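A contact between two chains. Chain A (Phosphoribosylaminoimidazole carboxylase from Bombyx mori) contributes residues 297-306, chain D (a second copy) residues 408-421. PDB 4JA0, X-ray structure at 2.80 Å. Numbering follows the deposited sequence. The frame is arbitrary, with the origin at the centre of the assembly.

Chain A (297-306) DLRVTSAHKA
Chain D, residues 408-421: DMAHSLRQADKKLR

This is a strand-against-helix contact between two copies of one protein, in which a single buried aspartate ties the strand to the helix and an apolar seam continues along the helix toward its earlier turns. Strand 297-300 of chain A runs nearly antiparallel to helix 408-420 of chain D: their axes make 167° and approach to 6.9 Å. The register follows from CA neighbours: V300(A) CA lies 4.7 Å from D417(D) CA, R299(A) CA lies 5.6 Å from R421(D) CA, and A306(A) CA lies 5.5 Å from A410(D) CA. Together the stretches bury 679 Å².

Extended phi/psi values (-127/149 at R299(A), -112/125 at V300(A)) present the V300(A) amide to D417(D), whose chi1 is t (178°). V300(A) N donates to D417(D) OD2 at 2.8 Å and 164°. The same carboxylate forms a two-pronged salt bridge with R299(A), an mmm rotamer with chi4 -92°: NE reaches D417(D) OD2 at 3.0 Å and NH2 reaches D417(D) OD1 at 2.7 Å, with N-H...acceptor angles of 169° and 164°. R421(D) NE and NH2 each bond D417(D) OD1 at 3.0 Å from within the helix's own chain. This shared anion offsets the proximity of two cations, for R421(D) NE lies over one face of the R299(A) guanidinium, 3.4 Å from R299(A) NH2, without a hydrogen bond.

V300(A), chi1 t, points toward the helix and meets two leucines: its CG2 is 3.6 Å from L420(D) CD1, its CG1 4.1 Å from L413(D) CD2. Both leucines are mt. L413(D) CD1 also packs against S302(A) CB (3.6 Å) and A306(A) CB (4.0 Å). The intervening turn is braced by K305(A) N donating to S302(A) OG at 3.1 Å. K305(A), mttt, lays its CD 3.9 Å from the SD of M409(D), an mtm rotamer.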

# COMPACT_ATOMS: atom_id res chain seq x y z
N ASP A 297 32.86 -4.27 -15.17
CA ASP A 297 32.77 -5.72 -15.25
C ASP A 297 31.38 -6.17 -14.84
O ASP A 297 30.84 -5.71 -13.83
CB ASP A 297 33.79 -6.39 -14.32
CG ASP A 297 35.07 -6.72 -15.02
OD1 ASP A 297 35.07 -6.73 -16.27
OD2 ASP A 297 36.05 -7.02 -14.31
N LEU A 298 30.81 -7.07 -15.62
CA LEU A 298 29.55 -7.70 -15.28
C LEU A 298 29.82 -9.09 -14.70
O LEU A 298 30.45 -9.92 -15.35
CB LEU A 298 28.66 -7.82 -16.52
CG LEU A 298 28.22 -6.52 -17.20
CD1 LEU A 298 27.26 -6.81 -18.35
CD2 LEU A 298 27.59 -5.58 -16.19
N ARG A 299 29.33 -9.34 -13.50
CA ARG A 299 29.54 -10.65 -12.89
C ARG A 299 28.22 -11.26 -12.42
O ARG A 299 27.30 -10.56 -12.04
CB ARG A 299 30.53 -10.56 -11.73
CG ARG A 299 31.81 -9.83 -12.05
CD ARG A 299 32.60 -10.58 -13.10
NE ARG A 299 32.78 -11.96 -12.70
CZ ARG A 299 33.84 -12.40 -12.02
NH1 ARG A 299 34.81 -11.56 -11.68
NH2 ARG A 299 33.92 -13.69 -11.68
N VAL A 300 28.14 -12.58 -12.46
CA VAL A 300 26.96 -13.27 -11.99
C VAL A 300 27.33 -14.05 -10.73
O VAL A 300 28.27 -14.82 -10.75
CB VAL A 300 26.39 -14.22 -13.07
CG1 VAL A 300 25.15 -14.98 -12.56
CG2 VAL A 300 26.04 -13.45 -14.33
N THR A 301 26.61 -13.80 -9.64
CA THR A 301 26.75 -14.53 -8.39
C THR A 301 25.58 -14.25 -7.46
O THR A 301 25.02 -13.15 -7.43
CB THR A 301 28.07 -14.22 -7.64
OG1 THR A 301 28.21 -15.12 -6.53
CG2 THR A 301 28.11 -12.77 -7.16
N SER A 302 25.25 -15.26 -6.66
CA SER A 302 24.12 -15.21 -5.75
C SER A 302 24.61 -15.07 -4.31
O SER A 302 25.60 -15.68 -3.93
CB SER A 302 23.31 -16.51 -5.91
OG SER A 302 22.04 -16.47 -5.27
N ALA A 303 23.95 -14.26 -3.50
CA ALA A 303 24.30 -14.22 -2.08
C ALA A 303 23.55 -15.32 -1.28
O ALA A 303 23.83 -15.53 -0.09
CB ALA A 303 24.03 -12.85 -1.51
N HIS A 304 22.61 -16.00 -1.94
CA HIS A 304 21.84 -17.06 -1.31
C HIS A 304 22.29 -18.45 -1.78
O HIS A 304 22.51 -19.35 -0.99
CB HIS A 304 20.37 -16.90 -1.64
CG HIS A 304 19.83 -15.53 -1.38
ND1 HIS A 304 19.49 -15.10 -0.11
CD2 HIS A 304 19.50 -14.53 -2.22
CE1 HIS A 304 18.99 -13.88 -0.18
NE2 HIS A 304 18.98 -13.51 -1.45
N LYS A 305 22.44 -18.59 -3.09
CA LYS A 305 22.75 -19.87 -3.69
C LYS A 305 24.25 -20.15 -3.76
O LYS A 305 24.67 -21.29 -3.94
CB LYS A 305 22.17 -19.96 -5.09
CG LYS A 305 20.68 -19.73 -5.17
CD LYS A 305 20.25 -20.04 -6.59
CE LYS A 305 18.91 -19.49 -6.91
NZ LYS A 305 18.52 -19.90 -8.28
N ALA A 306 25.05 -19.09 -3.64
CA ALA A 306 26.50 -19.27 -3.63
C ALA A 306 27.18 -18.27 -2.71
O ALA A 306 28.01 -17.48 -3.15
CB ALA A 306 27.04 -19.16 -5.03
N ASP D 408 24.06 -28.11 -7.71
CA ASP D 408 23.78 -27.91 -9.13
C ASP D 408 23.59 -26.43 -9.43
O ASP D 408 24.20 -25.90 -10.36
CB ASP D 408 22.53 -28.70 -9.55
CG ASP D 408 22.72 -30.23 -9.46
OD1 ASP D 408 23.85 -30.68 -9.18
OD2 ASP D 408 21.73 -30.98 -9.68
N MET D 409 22.82 -25.74 -8.59
CA MET D 409 22.46 -24.35 -8.83
C MET D 409 23.69 -23.48 -8.74
O MET D 409 23.88 -22.55 -9.54
CB MET D 409 21.42 -23.87 -7.83
CG MET D 409 20.05 -24.46 -8.05
SD MET D 409 18.77 -23.67 -7.06
CE MET D 409 19.43 -23.90 -5.40
N ALA D 410 24.55 -23.80 -7.79
CA ALA D 410 25.76 -23.04 -7.58
C ALA D 410 26.74 -23.25 -8.72
O ALA D 410 27.37 -22.30 -9.18
CB ALA D 410 26.39 -23.41 -6.27
N HIS D 411 26.86 -24.48 -9.21
CA HIS D 411 27.80 -24.74 -10.29
C HIS D 411 27.25 -24.09 -11.57
O HIS D 411 28.02 -23.62 -12.41
CB HIS D 411 28.11 -26.25 -10.45
N SER D 412 25.93 -24.00 -11.69
CA SER D 412 25.34 -23.37 -12.88
C SER D 412 25.61 -21.88 -12.95
O SER D 412 25.84 -21.33 -14.03
CB SER D 412 23.83 -23.58 -12.92
OG SER D 412 23.53 -24.96 -13.07
N LEU D 413 25.63 -21.24 -11.79
CA LEU D 413 25.92 -19.82 -11.69
C LEU D 413 27.30 -19.52 -12.25
O LEU D 413 27.50 -18.52 -12.95
CB LEU D 413 25.86 -19.41 -10.23
CG LEU D 413 24.47 -19.23 -9.65
CD1 LEU D 413 24.61 -18.92 -8.19
CD2 LEU D 413 23.72 -18.13 -10.37
N ARG D 414 28.25 -20.40 -11.94
CA ARG D 414 29.61 -20.20 -12.41
C ARG D 414 29.64 -20.38 -13.92
O ARG D 414 30.30 -19.61 -14.60
CB ARG D 414 30.58 -21.17 -11.74
CG ARG D 414 30.45 -21.18 -10.25
CD ARG D 414 31.78 -21.06 -9.57
NE ARG D 414 31.67 -21.35 -8.14
CZ ARG D 414 32.71 -21.60 -7.36
NH1 ARG D 414 33.93 -21.58 -7.86
NH2 ARG D 414 32.53 -21.87 -6.07
N GLN D 415 28.87 -21.34 -14.43
CA GLN D 415 28.83 -21.53 -15.88
C GLN D 415 28.35 -20.24 -16.51
O GLN D 415 29.02 -19.70 -17.40
CB GLN D 415 27.91 -22.68 -16.27
CG GLN D 415 28.28 -24.02 -15.64
CD GLN D 415 29.73 -24.43 -15.93
OE1 GLN D 415 30.28 -24.11 -16.99
NE2 GLN D 415 30.35 -25.12 -14.97
N ALA D 416 27.27 -19.68 -15.96
CA ALA D 416 26.75 -18.42 -16.45
C ALA D 416 27.74 -17.28 -16.22
O ALA D 416 27.92 -16.45 -17.12
CB ALA D 416 25.42 -18.11 -15.79
N ASP D 417 28.40 -17.24 -15.06
CA ASP D 417 29.33 -16.14 -14.78
C ASP D 417 30.47 -16.15 -15.79
O ASP D 417 30.89 -15.09 -16.25
CB ASP D 417 29.88 -16.18 -13.35
CG ASP D 417 30.90 -15.05 -13.07
OD1 ASP D 417 32.09 -15.35 -12.82
OD2 ASP D 417 30.51 -13.85 -13.11
N LYS D 418 30.95 -17.34 -16.12
CA LYS D 418 32.03 -17.48 -17.10
C LYS D 418 31.59 -16.92 -18.46
O LYS D 418 32.43 -16.48 -19.24
CB LYS D 418 32.48 -18.95 -17.22
CG LYS D 418 33.78 -19.16 -17.97
CD LYS D 418 34.62 -20.27 -17.34
CE LYS D 418 34.25 -21.66 -17.81
NZ LYS D 418 34.90 -21.99 -19.12
N LYS D 419 30.28 -16.92 -18.71
CA LYS D 419 29.72 -16.44 -19.97
C LYS D 419 29.50 -14.91 -20.07
O LYS D 419 29.54 -14.36 -21.17
CB LYS D 419 28.40 -17.17 -20.27
CG LYS D 419 27.78 -16.77 -21.60
CD LYS D 419 26.59 -17.61 -22.02
CE LYS D 419 25.95 -16.97 -23.24
NZ LYS D 419 25.36 -15.62 -22.90
N LEU D 420 29.25 -14.22 -18.95
CA LEU D 420 29.01 -12.78 -18.99
C LEU D 420 30.23 -11.97 -18.53
O LEU D 420 30.18 -10.74 -18.47
CB LEU D 420 27.78 -12.41 -18.15
CG LEU D 420 26.60 -13.26 -18.61
CD1 LEU D 420 25.30 -13.02 -17.82
CD2 LEU D 420 26.38 -13.06 -20.12
N ARG D 421 31.30 -12.66 -18.21
CA ARG D 421 32.42 -12.08 -17.48
C ARG D 421 33.35 -11.25 -18.39
O ARG D 421 33.48 -11.51 -19.59
CB ARG D 421 33.20 -13.22 -16.81
CG ARG D 421 34.11 -12.78 -15.70
CD ARG D 421 35.10 -13.88 -15.38
NE ARG D 421 34.41 -14.99 -14.73
CZ ARG D 421 34.81 -16.25 -14.77
NH1 ARG D 421 35.92 -16.58 -15.41
NH2 ARG D 421 34.11 -17.18 -14.13